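Local coordinates for Bis(5'-nucleosyl)-tetraphosphatase [asymmetrical] (PDB 1KTG), which hydrolyses diadenosine tetraphosphate asymmetrically to AMP and ATP, using divalent metal ions such as magnesium, at residues 7-12 and 87-92. Numbering follows the deposited sequence.
Sequences GLVIYR and YWLAKL
With CG held between its own backbone N and carbonyl carbon (chi1 75°), Tyr-11 leans its ring over the neighbouring strand, where Lys-91, CG anti to the backbone N (chi1 180°), runs extended past it. CA of Lys-91 lies over one ring face, CB comes within 3.3 Å of Tyr-11 CZ, and CG makes an off-centre CH-pi contact 4.2 Å from the ring centroid. Tyr-11 OH is hydrogen-bonded to NE2 of His-67 on strand 64-78. Leu-89 packs next to this pair, its CD1 3.7 Å from Tyr-11 CD2 and also against CG1 of Val-9. At the far end of the same face, CG2 of Val-9 meets CD2 of Tyr-87 at 3.8 Å, the two side chains crossing at about a right angle, and the Tyr-87 ring lies close against Gly-7, where a beta carbon would be tight. On the other face Ala-90 CB receives CD1 of Ile-10, while CD2 of Leu-8 touches CB of Trp-88.

Five backbone hydrogen bonds hold 7-12 and 87-92 in parallel register. Val-9 and Tyr-11 each donate through N (to Trp-88 O and Ala-90 O) and accept at O (from Ala-90 N and Leu-92 N). Leu-92 N to Tyr-11 O is the shortest at 2.8 Å and nearly straight at 172°, whereas the fifth, Trp-88 N to Gly-7 O, stretches to 3.3 Å. An alanine in place of Tyr-11 would probably open a gap beside Leu-89 and Lys-91 and leave NE2 of His-67 without its hydroxyl partner.

This is a central parallel pairing in the mixed sheet of the Nudix fold. Helix 122-137 covers the Val-9, Tyr-11 and Leu-89 face through Phe-131 and Leu-135; on the opposite face Trp-88 meets Trp-46 of helix 45-57 edge-to-face. Strand 64-78 flanks 87-92, and strands 17-25 and 32-38 both pair antiparallel with the strand carrying 7-12.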
loop_
_atom_site.group_PDB
_atom_site.type_symbol
_atom_site.label_atom_id
_atom_site.label_comp_id
_atom_site.label_asym_id
_atom_site.label_seq_id
_atom_site.Cartn_x
_atom_site.Cartn_y
_atom_site.Cartn_z
ATOM N N GLY A 7 0.533 -2.428 5.711
ATOM C CA GLY A 7 -0.291 -1.576 4.896
ATOM C C GLY A 7 -1.113 -2.373 3.924
ATOM O O GLY A 7 -1.171 -3.599 3.990
ATOM N N LEU A 8 -1.751 -1.655 3.012
ATOM C CA LEU A 8 -2.611 -2.256 2.024
ATOM C C LEU A 8 -2.221 -1.768 0.638
ATOM O O LEU A 8 -2.084 -0.571 0.411
ATOM C CB LEU A 8 -4.074 -1.886 2.300
ATOM C CG LEU A 8 -4.679 -2.401 3.613
ATOM C CD1 LEU A 8 -6.127 -1.997 3.754
ATOM C CD2 LEU A 8 -4.519 -3.909 3.746
ATOM N N VAL A 9 -1.982 -2.713 -0.262
ATOM C CA VAL A 9 -1.765 -2.389 -1.660
ATOM C C VAL A 9 -3.175 -2.223 -2.205
ATOM O O VAL A 9 -3.868 -3.192 -2.486
ATOM C CB VAL A 9 -0.998 -3.488 -2.398
ATOM C CG1 VAL A 9 -0.978 -3.226 -3.916
ATOM C CG2 VAL A 9 0.425 -3.572 -1.875
ATOM N N ILE A 10 -3.619 -0.977 -2.256
ATOM C CA ILE A 10 -4.933 -0.650 -2.780
ATOM C C ILE A 10 -4.893 -0.603 -4.298
ATOM O O ILE A 10 -3.987 -0.002 -4.874
ATOM C CB ILE A 10 -5.350 0.737 -2.294
ATOM C CG1 ILE A 10 -5.319 0.824 -0.760
ATOM C CG2 ILE A 10 -6.713 1.110 -2.892
ATOM C CD1 ILE A 10 -6.252 -0.108 -0.061
ATOM N N TYR A 11 -5.876 -1.229 -4.935
ATOM C CA TYR A 11 -6.019 -1.142 -6.383
ATOM C C TYR A 11 -7.458 -0.850 -6.725
ATOM O O TYR A 11 -8.375 -1.046 -5.911
ATOM C CB TYR A 11 -5.578 -2.428 -7.089
ATOM C CG TYR A 11 -6.551 -3.590 -6.989
ATOM C CD1 TYR A 11 -7.387 -3.914 -8.049
ATOM C CD2 TYR A 11 -6.614 -4.374 -5.849
ATOM C CE1 TYR A 11 -8.276 -4.978 -7.970
ATOM C CE2 TYR A 11 -7.494 -5.444 -5.763
ATOM C CZ TYR A 11 -8.323 -5.744 -6.820
ATOM O OH TYR A 11 -9.204 -6.818 -6.731
ATOM N N ARG A 12 -7.649 -0.377 -7.946
ATOM C CA ARG A 12 -8.969 -0.189 -8.490
ATOM C C ARG A 12 -8.949 -0.672 -9.927
ATOM O O ARG A 12 -7.879 -0.932 -10.498
ATOM C CB ARG A 12 -9.393 1.276 -8.420
ATOM C CG ARG A 12 -8.714 2.170 -9.453
ATOM C CD ARG A 12 -9.053 3.642 -9.301
ATOM N NE ARG A 12 -8.392 4.455 -10.320
ATOM C CZ ARG A 12 -8.523 5.762 -10.431
ATOM N NH1 ARG A 12 -9.315 6.438 -9.588
ATOM N NH2 ARG A 12 -7.881 6.396 -11.404
ATOM N N TYR A 87 2.045 -6.360 3.645
ATOM C CA TYR A 87 0.976 -5.805 2.807
ATOM C C TYR A 87 -0.032 -6.873 2.392
ATOM O O TYR A 87 0.348 -7.981 2.024
ATOM C CB TYR A 87 1.548 -5.260 1.485
ATOM C CG TYR A 87 2.360 -3.997 1.595
ATOM C CD1 TYR A 87 3.746 -4.042 1.654
ATOM C CD2 TYR A 87 1.745 -2.760 1.593
ATOM C CE1 TYR A 87 4.491 -2.888 1.738
ATOM C CE2 TYR A 87 2.481 -1.601 1.669
ATOM C CZ TYR A 87 3.847 -1.667 1.747
ATOM O OH TYR A 87 4.575 -0.504 1.818
ATOM N N TRP A 88 -1.305 -6.499 2.432
ATOM C CA TRP A 88 -2.389 -7.273 1.839
ATOM C C TRP A 88 -2.911 -6.507 0.617
ATOM O O TRP A 88 -2.905 -5.285 0.598
ATOM C CB TRP A 88 -3.552 -7.430 2.812
ATOM C CG TRP A 88 -3.420 -8.464 3.879
ATOM C CD1 TRP A 88 -3.864 -9.764 3.835
ATOM C CD2 TRP A 88 -2.902 -8.269 5.197
ATOM N NE1 TRP A 88 -3.608 -10.393 5.027
ATOM C CE2 TRP A 88 -3.015 -9.499 5.882
ATOM C CE3 TRP A 88 -2.319 -7.186 5.865
ATOM C CZ2 TRP A 88 -2.588 -9.664 7.200
ATOM C CZ3 TRP A 88 -1.903 -7.355 7.172
ATOM C CH2 TRP A 88 -2.035 -8.585 7.821
ATOM N N LEU A 89 -3.358 -7.235 -0.405
ATOM C CA LEU A 89 -3.964 -6.631 -1.594
ATOM C C LEU A 89 -5.435 -6.299 -1.274
ATOM O O LEU A 89 -6.121 -7.075 -0.641
ATOM C CB LEU A 89 -3.855 -7.604 -2.778
ATOM C CG LEU A 89 -4.355 -7.119 -4.140
ATOM C CD1 LEU A 89 -3.522 -5.949 -4.661
ATOM C CD2 LEU A 89 -4.385 -8.254 -5.150
ATOM N N ALA A 90 -5.914 -5.136 -1.703
ATOM C CA ALA A 90 -7.270 -4.713 -1.386
ATOM C C ALA A 90 -7.876 -3.896 -2.516
ATOM O O ALA A 90 -7.270 -2.932 -2.990
ATOM C CB ALA A 90 -7.263 -3.902 -0.109
ATOM N N LYS A 91 -9.080 -4.269 -2.928
ATOM C CA LYS A 91 -9.759 -3.578 -4.006
ATOM C C LYS A 91 -10.618 -2.438 -3.484
ATOM O O LYS A 91 -11.441 -2.640 -2.602
ATOM C CB LYS A 91 -10.661 -4.530 -4.767
ATOM C CG LYS A 91 -11.415 -3.885 -5.913
ATOM C CD LYS A 91 -12.163 -4.905 -6.747
ATOM C CE LYS A 91 -12.847 -4.254 -7.935
ATOM N NZ LYS A 91 -13.526 -5.275 -8.781
ATOM N N LEU A 92 -10.413 -1.247 -4.036
ATOM C CA LEU A 92 -11.293 -0.115 -3.766
ATOM C C LEU A 92 -12.492 -0.302 -4.687
ATOM O O LEU A 92 -12.395 -0.084 -5.882
ATOM C CB LEU A 92 -10.589 1.205 -4.046
ATOM C CG LEU A 92 -11.389 2.468 -3.700
ATOM C CD1 LEU A 92 -11.605 2.585 -2.199
ATOM C CD2 LEU A 92 -10.661 3.697 -4.236
#